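Ionotropic glutamate receptor bacterial homologue (Nostoc punctiforme, PDB 2PYY) binds L-glutamate in the cleft of its ligand-binding core, and in the full-length receptor probably couples that binding to opening of an ion channel. Local coordinates at residues Ile45-Val50 / Asn60-Gly65; Leu64-Ile69 / Tyr186-Pro191; Ser70-Arg75 / Gly120-Thr125; Ser88-Met93 / Arg182-Gly187; Ala116-Ser121 / Val155-Pro160. All coordinates share one frame; numbering follows the deposited sequence.

In the fold
From the N terminus, contact 1 closes a short loop round helix 50-58, packing strand 42-47 of the parallel sheet on the approach to strand 64-66. Contact 2 starts on the strand where contact 1 ends and makes a far longer closure, bringing strand 64-66 against the end of strand 175-190. Contacts 3 and 5 lie within its span. Contact 3 brings the start of helix 73-78 to that of helix 122-129 and crosses contact 4, which pairs strands 86-94 and 175-190 and ends on the same segment as contact 2. Contact 5 opens where contact 3 ends, falls inside contact 4, and joins neighbouring strands of the mixed sheet. Contacts 1, 2, 3 and 5 touch the bound glutamate.

Contact 1: residues Ile45-Val50 / Asn60-Gly65; sequences IEYSSV and NKVNLG. With GLU (glutamic acid), chain E.
Ile45 and Tyr47 both close on one methyl group of Val62. Ile45 CD1 lies 3.8 Å from Val62 CG1, and the same methyl sits at the edge of the Tyr47 ring, near its plane, 3.7 Å from Tyr47 OH. With its CG anti to the carbonyl carbon (chi1 -73°), Tyr47 runs past Val62 in the opposite direction, and its hydroxyl passes beyond the methyl toward Lys61. There the character changes from apolar to polar: Lys61 CE is 4.0 Å from Tyr47 OH, and one water bridges the two ends, 2.7 Å from Tyr47 OH and 2.9 Å from Lys61 NZ, accepting from the ammonium. Bends at chi3 and chi4 fold the lysine chain back so that NZ reaches this water. Tyrosine suits the place because its ring packs against aliphatic groups while its hydroxyl stays at the partly exposed margin. Helix 50-58 lies over the cluster, with Ala56 touching both Tyr47 and Val62. Ser49 is the N-cap of that helix, its OG bonded to Glu52 N, and the next residue, Val50, lays CG2 3.3 Å from CD of the bound glutamate. Asn60, with positive phi, is the C-prime residue of the Schellman motif that ends the helix. Strand 42-47, helix 50-58 and strand 64-66, with strand 5-10 between the two strands, form a beta-alpha-beta crossover, as expected in a lobe of the periplasmic-binding-protein fold.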
# COMPACT_ATOMS: atom_id res chain seq x y z
N ILE B 45 -8.30 -18.45 -12.48
CA ILE B 45 -8.74 -19.07 -11.23
C ILE B 45 -9.24 -18.00 -10.27
O ILE B 45 -8.49 -17.10 -9.89
CB ILE B 45 -7.58 -19.83 -10.57
CG1 ILE B 45 -6.97 -20.81 -11.57
CG2 ILE B 45 -8.10 -20.58 -9.33
CD1 ILE B 45 -5.73 -21.52 -11.04
N GLU B 46 -10.51 -18.11 -9.88
CA GLU B 46 -11.15 -17.14 -8.97
C GLU B 46 -10.78 -17.32 -7.51
O GLU B 46 -10.72 -18.44 -7.01
CB GLU B 46 -12.68 -17.23 -9.12
CG GLU B 46 -13.52 -16.30 -8.23
CD GLU B 46 -15.01 -16.36 -8.58
OE1 GLU B 46 -15.84 -15.70 -7.90
OE2 GLU B 46 -15.37 -17.05 -9.54
N TYR B 47 -10.49 -16.20 -6.83
CA TYR B 47 -10.19 -16.21 -5.40
C TYR B 47 -11.13 -15.22 -4.74
O TYR B 47 -11.59 -14.26 -5.37
CB TYR B 47 -8.72 -15.91 -5.15
CG TYR B 47 -7.85 -17.09 -5.55
CD1 TYR B 47 -7.76 -18.21 -4.72
CD2 TYR B 47 -7.18 -17.11 -6.78
CE1 TYR B 47 -7.02 -19.34 -5.09
CE2 TYR B 47 -6.44 -18.23 -7.17
CZ TYR B 47 -6.37 -19.34 -6.32
OH TYR B 47 -5.63 -20.43 -6.69
N SER B 48 -11.42 -15.45 -3.47
CA SER B 48 -12.39 -14.65 -2.74
C SER B 48 -11.94 -13.33 -2.12
O SER B 48 -12.77 -12.52 -1.71
CB SER B 48 -13.01 -15.52 -1.65
OG SER B 48 -14.15 -14.90 -1.07
N SER B 49 -10.64 -13.11 -2.04
CA SER B 49 -10.13 -11.90 -1.43
C SER B 49 -8.71 -11.68 -1.92
O SER B 49 -8.09 -12.58 -2.48
CB SER B 49 -10.11 -12.02 0.10
OG SER B 49 -9.13 -12.98 0.53
N VAL B 50 -8.20 -10.48 -1.69
CA VAL B 50 -6.85 -10.15 -2.10
C VAL B 50 -5.83 -11.03 -1.37
O VAL B 50 -4.95 -11.60 -2.01
CB VAL B 50 -6.57 -8.68 -1.85
CG1 VAL B 50 -5.11 -8.36 -2.14
CG2 VAL B 50 -7.47 -7.84 -2.77
N ASN B 60 2.90 -20.89 -4.82
CA ASN B 60 3.07 -21.36 -6.19
C ASN B 60 1.87 -22.15 -6.74
O ASN B 60 2.05 -23.17 -7.42
CB ASN B 60 4.35 -22.21 -6.31
CG ASN B 60 5.62 -21.41 -6.03
OD1 ASN B 60 6.75 -21.92 -6.17
ND2 ASN B 60 5.46 -20.14 -5.63
N LYS B 61 0.65 -21.69 -6.46
CA LYS B 61 -0.56 -22.35 -6.96
C LYS B 61 -1.01 -21.69 -8.26
O LYS B 61 -1.86 -22.22 -8.97
CB LYS B 61 -1.68 -22.28 -5.92
CG LYS B 61 -1.57 -23.28 -4.78
CD LYS B 61 -2.45 -22.87 -3.60
CE LYS B 61 -3.93 -22.82 -3.96
NZ LYS B 61 -4.44 -24.16 -4.37
N VAL B 62 -0.47 -20.51 -8.54
CA VAL B 62 -0.78 -19.78 -9.77
C VAL B 62 0.48 -19.07 -10.21
O VAL B 62 1.41 -18.90 -9.42
CB VAL B 62 -1.89 -18.70 -9.57
CG1 VAL B 62 -3.21 -19.36 -9.26
CG2 VAL B 62 -1.48 -17.73 -8.48
N ASN B 63 0.52 -18.64 -11.47
CA ASN B 63 1.71 -17.97 -11.98
C ASN B 63 1.71 -16.46 -11.81
O ASN B 63 2.77 -15.84 -11.86
CB ASN B 63 1.88 -18.34 -13.46
CG ASN B 63 1.97 -19.84 -13.67
OD1 ASN B 63 2.97 -20.48 -13.32
ND2 ASN B 63 0.91 -20.42 -14.22
N LEU B 64 0.54 -15.88 -11.61
CA LEU B 64 0.41 -14.44 -11.44
C LEU B 64 -1.06 -14.15 -11.15
O LEU B 64 -1.89 -15.04 -11.21
CB LEU B 64 0.83 -13.73 -12.73
CG LEU B 64 -0.13 -14.09 -13.87
CD1 LEU B 64 -1.18 -13.00 -13.98
CD2 LEU B 64 0.62 -14.24 -15.16
N GLY B 65 -1.37 -12.90 -10.84
CA GLY B 65 -2.75 -12.55 -10.54
C GLY B 65 -3.07 -11.13 -10.99
O GLY B 65 -2.19 -10.28 -11.03
N GLU E . -7.25 -2.41 -4.38
CA GLU E . -7.58 -3.19 -3.15
C GLU E . -6.35 -3.95 -2.66
O GLU E . -5.48 -4.24 -3.51
CB GLU E . -8.70 -4.19 -3.44
CG GLU E . -9.20 -4.95 -2.22
CD GLU E . -10.21 -6.04 -2.57
OE1 GLU E . -10.84 -6.58 -1.64
OE2 GLU E . -10.36 -6.35 -3.77
OXT GLU E . -6.27 -4.25 -1.46
O HOH W 1 -6.66 -22.63 -5.43

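Contact 2: residues Leu64-Ile69 / Tyr186-Pro191; sequences LGIAAI and YGIILP. With GLU (glutamic acid), chain E.
Leu64 packs its CB 3.6 Å from Leu190 CD2, while its CD1 reaches the CG2 methyl of Ile188. Gly65 follows as an antiparallel hydrogen-bonded partner of Ile189: Gly65 N donates to Ile189 O at 2.9 Å, and Ile189 N returns a bond to Gly65 O at 3.0 Å. Glycine suits this place, since a beta carbon would press on Ile189 CG2. The side chains of Ile66 and Ile188 cross at a slant, Ile66 CD1 3.8 Å from Ile188 CG1. Beyond it the backbones separate round a water that accepts from Ala67 N and Ile69 N and donates to Gly187 O. Ala68 has its CA over the centre of the Tyr186 ring, and its CB makes a CH-pi contact with the same face, 4.2 Å from the centroid; its O receives the amino group of the bound glutamate (GLU N) at 2.7 Å. An alanine in place of Tyr186 would probably leave Ala68 without this aromatic floor and Asp158 without the hydroxyl that bonds it. Ile69 O accepts from Gly187 N at 3.1 Å, and Ile69 CD1 meets Ile189 CG2. Helix 26-38, through Trp31, covers Leu64, Ile66 and Ile188, whereas Leu53 of helix 50-58 packs on Ile69 and Ile189.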
# COMPACT_ATOMS: atom_id res chain seq x y z
N LEU B 64 0.54 -15.88 -11.61
CA LEU B 64 0.41 -14.44 -11.44
C LEU B 64 -1.06 -14.15 -11.15
O LEU B 64 -1.89 -15.04 -11.21
CB LEU B 64 0.83 -13.73 -12.73
CG LEU B 64 -0.13 -14.09 -13.87
CD1 LEU B 64 -1.18 -13.00 -13.98
CD2 LEU B 64 0.62 -14.24 -15.16
N GLY B 65 -1.37 -12.90 -10.84
CA GLY B 65 -2.75 -12.55 -10.54
C GLY B 65 -3.07 -11.13 -10.99
O GLY B 65 -2.19 -10.28 -11.03
N ILE B 66 -4.32 -10.89 -11.33
CA ILE B 66 -4.72 -9.56 -11.77
C ILE B 66 -6.17 -9.34 -11.37
O ILE B 66 -6.98 -10.28 -11.37
CB ILE B 66 -4.58 -9.41 -13.31
CG1 ILE B 66 -4.99 -8.00 -13.73
CG2 ILE B 66 -5.49 -10.43 -14.01
CD1 ILE B 66 -4.79 -7.70 -15.23
N ALA B 67 -6.49 -8.10 -11.03
CA ALA B 67 -7.84 -7.71 -10.64
C ALA B 67 -7.75 -6.20 -10.40
O ALA B 67 -7.51 -5.43 -11.33
CB ALA B 67 -8.26 -8.43 -9.36
N ALA B 68 -7.94 -5.81 -9.15
CA ALA B 68 -7.85 -4.43 -8.74
C ALA B 68 -6.86 -4.50 -7.57
O ALA B 68 -7.17 -4.15 -6.44
CB ALA B 68 -9.21 -3.94 -8.25
N ILE B 69 -5.66 -4.99 -7.88
CA ILE B 69 -4.59 -5.19 -6.91
C ILE B 69 -3.64 -4.01 -6.67
O ILE B 69 -2.76 -3.74 -7.47
CB ILE B 69 -3.74 -6.43 -7.31
CG1 ILE B 69 -4.67 -7.60 -7.65
CG2 ILE B 69 -2.80 -6.82 -6.15
CD1 ILE B 69 -3.96 -8.89 -8.04
N TYR B 186 -2.76 0.13 -9.54
CA TYR B 186 -2.96 -1.32 -9.62
C TYR B 186 -1.94 -1.90 -10.55
O TYR B 186 -1.53 -1.24 -11.52
CB TYR B 186 -4.33 -1.68 -10.19
CG TYR B 186 -5.51 -1.15 -9.43
CD1 TYR B 186 -5.46 -0.95 -8.05
CD2 TYR B 186 -6.70 -0.87 -10.10
CE1 TYR B 186 -6.58 -0.50 -7.35
CE2 TYR B 186 -7.82 -0.42 -9.41
CZ TYR B 186 -7.75 -0.24 -8.04
OH TYR B 186 -8.87 0.21 -7.39
N GLY B 187 -1.55 -3.14 -10.29
CA GLY B 187 -0.58 -3.80 -11.14
C GLY B 187 -0.88 -5.29 -11.16
O GLY B 187 -1.81 -5.74 -10.47
N ILE B 188 -0.15 -6.02 -11.98
CA ILE B 188 -0.31 -7.47 -12.07
C ILE B 188 0.70 -7.95 -11.02
O ILE B 188 1.85 -7.49 -11.01
CB ILE B 188 0.05 -7.98 -13.51
CG1 ILE B 188 -1.06 -7.54 -14.48
CG2 ILE B 188 0.18 -9.51 -13.53
CD1 ILE B 188 -0.72 -7.70 -15.99
N ILE B 189 0.27 -8.82 -10.11
CA ILE B 189 1.18 -9.30 -9.07
C ILE B 189 1.79 -10.60 -9.56
O ILE B 189 1.09 -11.45 -10.12
CB ILE B 189 0.42 -9.48 -7.71
CG1 ILE B 189 1.42 -9.67 -6.56
CG2 ILE B 189 -0.57 -10.65 -7.80
CD1 ILE B 189 0.81 -9.42 -5.18
N LEU B 190 3.09 -10.74 -9.35
CA LEU B 190 3.84 -11.90 -9.81
C LEU B 190 4.78 -12.38 -8.72
O LEU B 190 5.09 -11.63 -7.79
CB LEU B 190 4.70 -11.50 -11.01
CG LEU B 190 4.01 -10.72 -12.12
CD1 LEU B 190 4.89 -9.58 -12.59
CD2 LEU B 190 3.69 -11.67 -13.24
N PRO B 191 5.24 -13.64 -8.82
CA PRO B 191 6.16 -14.14 -7.80
C PRO B 191 7.53 -13.51 -8.10
O PRO B 191 7.76 -13.05 -9.22
CB PRO B 191 6.15 -15.65 -8.04
CG PRO B 191 5.84 -15.76 -9.51
CD PRO B 191 4.77 -14.72 -9.70
N GLU E . -7.25 -2.41 -4.38
CA GLU E . -7.58 -3.19 -3.15
C GLU E . -6.35 -3.95 -2.66
O GLU E . -5.48 -4.24 -3.51
CB GLU E . -8.70 -4.19 -3.44
CG GLU E . -9.20 -4.95 -2.22
CD GLU E . -10.21 -6.04 -2.57
OE1 GLU E . -10.84 -6.58 -1.64
OE2 GLU E . -10.36 -6.35 -3.77
OXT GLU E . -6.27 -4.25 -1.46
O HOH W 2 -4.67 -5.81 -10.56

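Contact 3: residues Ser70-Arg75 / Gly120-Thr125; sequences SITAER and GSTAAT. With GLU (glutamic acid), chain E.
Arg75 and Thr122 meet at the alpha-carboxylate site of the glutamate pocket, where, as in ionotropic glutamate receptors generally, an arginine grips the amino acid. The guanidinium is bidentate: Arg75 NH1 donates to GLU O at 2.8 Å along an almost straight line (174°), and Arg75 NH2 to GLU OXT at 3.0 Å. Extended from CG to NE, the arginine reaches across from its helix, and a further bond from NH1 to a lone pair of Ser70 O, 2.8 Å, helps fix the plane of the group. Two backbone amides complete the grip, Ser70 N on GLU O at 2.8 Å and Thr122 N on GLU OXT at 3.0 Å. Thr122 opens helix 122-129, so the helix end probably favours the negative charge. Thr122 CG2, anti to the carbonyl carbon, covers one face of the guanidinium and presses 3.5 Å from Ser70 CB, while OG1 bonds Glu184. Ser70 OG accepts from GLU N and is also hydrogen-bonded to Glu184. Both helices are capped by hydroxyls, Thr72 OG1 accepting from Arg75 N and Ser121 OG from Ala124 N. A water accepts from Arg75 NH2 at 3.1 Å and donates to Gly120 O at 2.9 Å.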
# COMPACT_ATOMS: atom_id res chain seq x y z
N SER B 70 -3.82 -3.32 -5.55
CA SER B 70 -2.97 -2.19 -5.22
C SER B 70 -1.52 -2.60 -4.99
O SER B 70 -1.23 -3.59 -4.33
CB SER B 70 -3.49 -1.51 -3.95
OG SER B 70 -4.79 -1.01 -4.17
N ILE B 71 -0.61 -1.81 -5.55
CA ILE B 71 0.81 -2.02 -5.39
C ILE B 71 1.19 -1.29 -4.10
O ILE B 71 0.94 -0.08 -3.96
CB ILE B 71 1.59 -1.41 -6.58
CG1 ILE B 71 1.14 -2.10 -7.88
CG2 ILE B 71 3.11 -1.55 -6.38
CD1 ILE B 71 1.79 -1.55 -9.12
N THR B 72 1.78 -2.00 -3.15
CA THR B 72 2.17 -1.38 -1.89
C THR B 72 3.57 -1.82 -1.50
O THR B 72 4.11 -2.78 -2.04
CB THR B 72 1.24 -1.78 -0.74
OG1 THR B 72 1.34 -3.19 -0.51
CG2 THR B 72 -0.20 -1.43 -1.07
N ALA B 73 4.14 -1.11 -0.54
CA ALA B 73 5.48 -1.43 -0.07
C ALA B 73 5.55 -2.83 0.53
O ALA B 73 6.49 -3.59 0.27
CB ALA B 73 5.93 -0.40 0.97
N GLU B 74 4.54 -3.17 1.32
CA GLU B 74 4.48 -4.46 1.99
C GLU B 74 4.39 -5.63 1.01
O GLU B 74 5.05 -6.67 1.18
CB GLU B 74 3.28 -4.50 2.93
CG GLU B 74 2.99 -5.86 3.52
CD GLU B 74 1.69 -5.86 4.28
OE1 GLU B 74 0.66 -5.43 3.70
OE2 GLU B 74 1.70 -6.29 5.45
N ARG B 75 3.55 -5.47 -0.01
CA ARG B 75 3.39 -6.50 -1.01
C ARG B 75 4.64 -6.59 -1.90
O ARG B 75 5.07 -7.67 -2.29
CB ARG B 75 2.14 -6.22 -1.86
CG ARG B 75 0.86 -6.28 -1.04
CD ARG B 75 -0.37 -5.85 -1.83
NE ARG B 75 -1.59 -6.03 -1.05
CZ ARG B 75 -2.79 -5.62 -1.43
NH1 ARG B 75 -2.95 -4.98 -2.59
NH2 ARG B 75 -3.83 -5.84 -0.64
N GLY B 120 -8.72 -7.60 4.48
CA GLY B 120 -7.48 -7.77 3.74
C GLY B 120 -7.24 -6.75 2.63
O GLY B 120 -6.38 -6.97 1.78
N SER B 121 -7.98 -5.64 2.66
CA SER B 121 -7.85 -4.59 1.66
C SER B 121 -6.92 -3.46 2.09
O SER B 121 -6.66 -3.26 3.29
CB SER B 121 -9.23 -3.99 1.37
OG SER B 121 -9.72 -3.35 2.53
N THR B 122 -6.40 -2.72 1.11
CA THR B 122 -5.54 -1.60 1.45
C THR B 122 -6.37 -0.59 2.25
O THR B 122 -5.83 0.18 3.04
CB THR B 122 -4.95 -0.91 0.19
OG1 THR B 122 -6.01 -0.48 -0.67
CG2 THR B 122 -4.05 -1.88 -0.56
N ALA B 123 -7.69 -0.62 2.07
CA ALA B 123 -8.56 0.30 2.80
C ALA B 123 -8.64 -0.08 4.29
O ALA B 123 -8.65 0.79 5.16
CB ALA B 123 -9.97 0.32 2.18
N ALA B 124 -8.70 -1.38 4.57
CA ALA B 124 -8.77 -1.84 5.96
C ALA B 124 -7.46 -1.47 6.67
O ALA B 124 -7.46 -1.08 7.84
CB ALA B 124 -8.97 -3.36 6.00
N THR B 125 -6.35 -1.60 5.94
CA THR B 125 -5.03 -1.27 6.47
C THR B 125 -4.96 0.23 6.79
O THR B 125 -4.60 0.63 7.90
CB THR B 125 -3.91 -1.64 5.44
OG1 THR B 125 -3.87 -3.06 5.29
CG2 THR B 125 -2.54 -1.16 5.91
N GLU E . -7.25 -2.41 -4.38
CA GLU E . -7.58 -3.19 -3.15
C GLU E . -6.35 -3.95 -2.66
O GLU E . -5.48 -4.24 -3.51
CB GLU E . -8.70 -4.19 -3.44
CG GLU E . -9.20 -4.95 -2.22
CD GLU E . -10.21 -6.04 -2.57
OE1 GLU E . -10.84 -6.58 -1.64
OE2 GLU E . -10.36 -6.35 -3.77
OXT GLU E . -6.27 -4.25 -1.46
O HOH W 3 -3.56 -6.48 2.37

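Contact 4: residues Ser88-Met93 / Arg182-Gly187; sequences SGLQIM and REESYG
Ser88 reaches over Tyr186 and supplies the side-chain hydrogen bond of this contact, OG donating to Tyr186 OH at 2.8 Å. With OG anti to the backbone N (chi1 -177°), Ser88 also lays its CB over one ring face, 3.4 Å from Tyr186 CZ. A small hydroxylated residue fits, since it can rest on the ring and still bond the phenol oxygen, which also bonds Asp158. The backbones pair antiparallel. Ser88 N donates to Glu184 O at 2.8 Å, and Glu184 N returns a bond to Ser88 O at 2.9 Å from a position 47° out of the carbonyl plane. Leu90 N donates to Arg182 O at 3.0 Å. Between these bonds the chains come close, Gly89 CA lying 4.2 Å from Glu183 CA, and glycine is suited here because a beta carbon would collide with Arg182 O. Among the charged groups, Arg182 NH2 forms a salt bridge with Glu184 OE2 at 3.2 Å, while Glu184 OE1 bonds the hydroxyls of Ser70 and Thr122. In the mixed sheet, strand 86-94 runs between strands 175-190 and 154-158, with Gln91 and Met93 paired to Phe157 and Val155. Helix 122-129 packs on Leu90, helix 159-166 meets Ser88 through Pro160, and Glu209 of the second subunit touches Arg182.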
# COMPACT_ATOMS: atom_id res chain seq x y z
N SER B 88 -5.56 4.53 -9.32
CA SER B 88 -6.75 4.51 -8.46
C SER B 88 -6.46 5.09 -7.07
O SER B 88 -5.47 5.77 -6.88
CB SER B 88 -7.25 3.06 -8.33
OG SER B 88 -8.45 2.97 -7.57
N GLY B 89 -7.35 4.82 -6.11
CA GLY B 89 -7.13 5.33 -4.77
C GLY B 89 -8.33 5.12 -3.86
O GLY B 89 -9.41 4.78 -4.33
N LEU B 90 -8.14 5.33 -2.57
CA LEU B 90 -9.22 5.16 -1.61
C LEU B 90 -10.08 6.41 -1.54
O LEU B 90 -9.58 7.53 -1.69
CB LEU B 90 -8.65 4.87 -0.23
CG LEU B 90 -7.63 3.73 -0.16
CD1 LEU B 90 -7.08 3.63 1.26
CD2 LEU B 90 -8.28 2.43 -0.59
N GLN B 91 -11.37 6.22 -1.33
CA GLN B 91 -12.29 7.34 -1.22
C GLN B 91 -13.39 6.99 -0.24
O GLN B 91 -13.63 5.82 0.05
CB GLN B 91 -12.87 7.67 -2.59
CG GLN B 91 -13.56 9.02 -2.67
CD GLN B 91 -13.47 9.63 -4.05
OE1 GLN B 91 -13.76 8.96 -5.05
NE2 GLN B 91 -13.07 10.90 -4.13
N ILE B 92 -14.07 8.02 0.27
CA ILE B 92 -15.13 7.83 1.24
C ILE B 92 -16.52 7.82 0.59
O ILE B 92 -16.76 8.54 -0.38
CB ILE B 92 -15.10 8.95 2.32
CG1 ILE B 92 -13.70 9.05 2.94
CG2 ILE B 92 -16.12 8.65 3.40
CD1 ILE B 92 -13.54 10.20 3.92
N MET B 93 -17.41 6.99 1.13
CA MET B 93 -18.79 6.88 0.65
C MET B 93 -19.72 6.74 1.86
O MET B 93 -19.49 5.91 2.74
CB MET B 93 -18.96 5.66 -0.26
CG MET B 93 -20.39 5.44 -0.72
SD MET B 93 -20.60 4.08 -1.91
CE MET B 93 -20.62 2.62 -0.78
N ARG B 182 -5.90 8.45 -0.36
CA ARG B 182 -4.56 8.01 -0.68
C ARG B 182 -4.57 7.43 -2.10
O ARG B 182 -5.48 6.68 -2.46
CB ARG B 182 -4.07 6.94 0.32
CG ARG B 182 -2.60 6.54 0.10
CD ARG B 182 -1.98 5.69 1.23
NE ARG B 182 -2.42 4.29 1.23
CZ ARG B 182 -1.88 3.32 1.98
NH1 ARG B 182 -0.87 3.59 2.79
NH2 ARG B 182 -2.37 2.09 1.92
N GLU B 183 -3.58 7.81 -2.89
CA GLU B 183 -3.47 7.32 -4.26
C GLU B 183 -2.73 6.01 -4.34
O GLU B 183 -1.64 5.87 -3.79
CB GLU B 183 -2.76 8.35 -5.14
CG GLU B 183 -3.61 9.56 -5.48
CD GLU B 183 -2.87 10.56 -6.34
OE1 GLU B 183 -3.53 11.48 -6.87
OE2 GLU B 183 -1.62 10.43 -6.48
N GLU B 184 -3.31 5.06 -5.05
CA GLU B 184 -2.69 3.75 -5.22
C GLU B 184 -2.82 3.37 -6.68
O GLU B 184 -3.77 3.76 -7.35
CB GLU B 184 -3.40 2.69 -4.37
CG GLU B 184 -3.67 3.07 -2.92
CD GLU B 184 -4.17 1.90 -2.07
OE1 GLU B 184 -5.13 1.20 -2.49
OE2 GLU B 184 -3.60 1.70 -0.97
N SER B 185 -1.85 2.62 -7.19
CA SER B 185 -1.94 2.19 -8.56
C SER B 185 -2.12 0.68 -8.51
O SER B 185 -1.73 0.03 -7.53
CB SER B 185 -0.68 2.58 -9.35
OG SER B 185 0.37 1.66 -9.13
N TYR B 186 -2.76 0.13 -9.54
CA TYR B 186 -2.96 -1.32 -9.62
C TYR B 186 -1.94 -1.90 -10.55
O TYR B 186 -1.53 -1.24 -11.52
CB TYR B 186 -4.33 -1.68 -10.19
CG TYR B 186 -5.51 -1.15 -9.43
CD1 TYR B 186 -5.46 -0.95 -8.05
CD2 TYR B 186 -6.70 -0.87 -10.10
CE1 TYR B 186 -6.58 -0.50 -7.35
CE2 TYR B 186 -7.82 -0.42 -9.41
CZ TYR B 186 -7.75 -0.24 -8.04
OH TYR B 186 -8.87 0.21 -7.39
N GLY B 187 -1.55 -3.14 -10.29
CA GLY B 187 -0.58 -3.80 -11.14
C GLY B 187 -0.88 -5.29 -11.16
O GLY B 187 -1.81 -5.74 -10.47

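Contact 5: residues Ala116-Ser121 / Val155-Pro160; sequences ATTAGS and VVFDAP. With GLU (glutamic acid), chain E.
Thr118 and Phe157 cross at about a right angle at the ends of two parallel strands, 114-118 and 154-158, whose tips line the glutamate pocket. Thr118 OG1 comes 3.2 Å from Phe157 CE1, and its methyl CG2 lies 3.8 Å from Phe157 CZ. The side chain of Thr117 also crosses that of Phe157 at about a right angle; Thr117 OG1, anti to the backbone N (chi1 -166°), donates to Val156 O at 2.8 Å. It supplements a weak bond from Val156 N to Ala116 O, 3.3 Å long. At the strand's end, a type II turn from Thr118 to Ser121 puts Gly120 at a positive phi that suits glycine. Ser121 CB approaches the edge of the Phe157 ring, as does the side-chain carboxylate of the ligand, with GLU CD 3.9 Å from Phe157 CZ. An alanine in place of Phe157 would probably open a gap beside Thr118 and leave the ligand side chain without this wall. Over one face of the ring lies Asp158 OD1, offset toward the rim. The two strands hold opposite ends of the ligand: Thr118 OG1 donates to GLU OE1 at 2.9 Å, and GLU N to Asp158 OD2 at 2.6 Å.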
# COMPACT_ATOMS: atom_id res chain seq x y z
N ALA B 116 -16.89 0.56 7.06
CA ALA B 116 -16.89 -0.78 6.48
C ALA B 116 -16.06 -0.87 5.21
O ALA B 116 -16.00 0.09 4.43
CB ALA B 116 -18.31 -1.23 6.20
N THR B 117 -15.43 -2.01 5.01
CA THR B 117 -14.62 -2.26 3.83
C THR B 117 -14.32 -3.76 3.78
O THR B 117 -14.70 -4.51 4.70
CB THR B 117 -13.30 -1.43 3.85
OG1 THR B 117 -12.70 -1.45 2.55
CG2 THR B 117 -12.32 -2.00 4.86
N THR B 118 -13.64 -4.20 2.73
CA THR B 118 -13.32 -5.62 2.61
C THR B 118 -12.14 -6.02 3.49
O THR B 118 -11.21 -5.24 3.69
CB THR B 118 -13.00 -6.02 1.14
OG1 THR B 118 -11.89 -5.26 0.66
CG2 THR B 118 -14.21 -5.77 0.24
N ALA B 119 -12.19 -7.23 4.02
CA ALA B 119 -11.13 -7.75 4.86
C ALA B 119 -9.90 -7.95 3.97
O ALA B 119 -10.03 -8.42 2.83
CB ALA B 119 -11.56 -9.09 5.50
N GLY B 120 -8.72 -7.60 4.48
CA GLY B 120 -7.48 -7.77 3.74
C GLY B 120 -7.24 -6.75 2.63
O GLY B 120 -6.38 -6.97 1.78
N SER B 121 -7.98 -5.64 2.66
CA SER B 121 -7.85 -4.59 1.66
C SER B 121 -6.92 -3.46 2.09
O SER B 121 -6.66 -3.26 3.29
CB SER B 121 -9.23 -3.99 1.37
OG SER B 121 -9.72 -3.35 2.53
N VAL B 155 -18.23 3.99 4.28
CA VAL B 155 -17.46 2.95 3.61
C VAL B 155 -16.26 3.61 2.93
O VAL B 155 -16.37 4.68 2.34
CB VAL B 155 -18.30 2.25 2.52
CG1 VAL B 155 -17.42 1.31 1.72
CG2 VAL B 155 -19.45 1.51 3.13
N VAL B 156 -15.10 2.98 3.05
CA VAL B 156 -13.88 3.48 2.41
C VAL B 156 -13.38 2.34 1.53
O VAL B 156 -13.11 1.24 2.02
CB VAL B 156 -12.79 3.85 3.43
CG1 VAL B 156 -11.49 4.15 2.71
CG2 VAL B 156 -13.23 5.06 4.24
N PHE B 157 -13.25 2.60 0.24
CA PHE B 157 -12.81 1.58 -0.68
C PHE B 157 -12.25 2.24 -1.94
O PHE B 157 -12.18 3.47 -2.04
CB PHE B 157 -14.00 0.67 -0.99
CG PHE B 157 -13.63 -0.70 -1.45
CD1 PHE B 157 -12.62 -1.41 -0.82
CD2 PHE B 157 -14.31 -1.29 -2.51
CE1 PHE B 157 -12.30 -2.72 -1.24
CE2 PHE B 157 -13.99 -2.59 -2.94
CZ PHE B 157 -12.99 -3.30 -2.31
N ASP B 158 -11.85 1.42 -2.90
CA ASP B 158 -11.29 1.93 -4.15
C ASP B 158 -12.30 2.82 -4.90
O ASP B 158 -13.42 2.39 -5.20
CB ASP B 158 -10.84 0.74 -5.00
CG ASP B 158 -9.81 -0.11 -4.28
OD1 ASP B 158 -10.11 -0.60 -3.18
OD2 ASP B 158 -8.71 -0.29 -4.80
N ALA B 159 -11.89 4.05 -5.19
CA ALA B 159 -12.76 5.03 -5.87
C ALA B 159 -13.49 4.51 -7.11
O ALA B 159 -14.71 4.69 -7.25
CB ALA B 159 -11.97 6.30 -6.22
N PRO B 160 -12.76 3.87 -8.04
CA PRO B 160 -13.33 3.32 -9.28
C PRO B 160 -14.45 2.32 -8.98
O PRO B 160 -15.47 2.30 -9.65
CB PRO B 160 -12.14 2.64 -9.94
CG PRO B 160 -10.96 3.43 -9.44
CD PRO B 160 -11.29 3.69 -8.00
N GLU E . -7.25 -2.41 -4.38
CA GLU E . -7.58 -3.19 -3.15
C GLU E . -6.35 -3.95 -2.66
O GLU E . -5.48 -4.24 -3.51
CB GLU E . -8.70 -4.19 -3.44
CG GLU E . -9.20 -4.95 -2.22
CD GLU E . -10.21 -6.04 -2.57
OE1 GLU E . -10.84 -6.58 -1.64
OE2 GLU E . -10.36 -6.35 -3.77
OXT GLU E . -6.27 -4.25 -1.46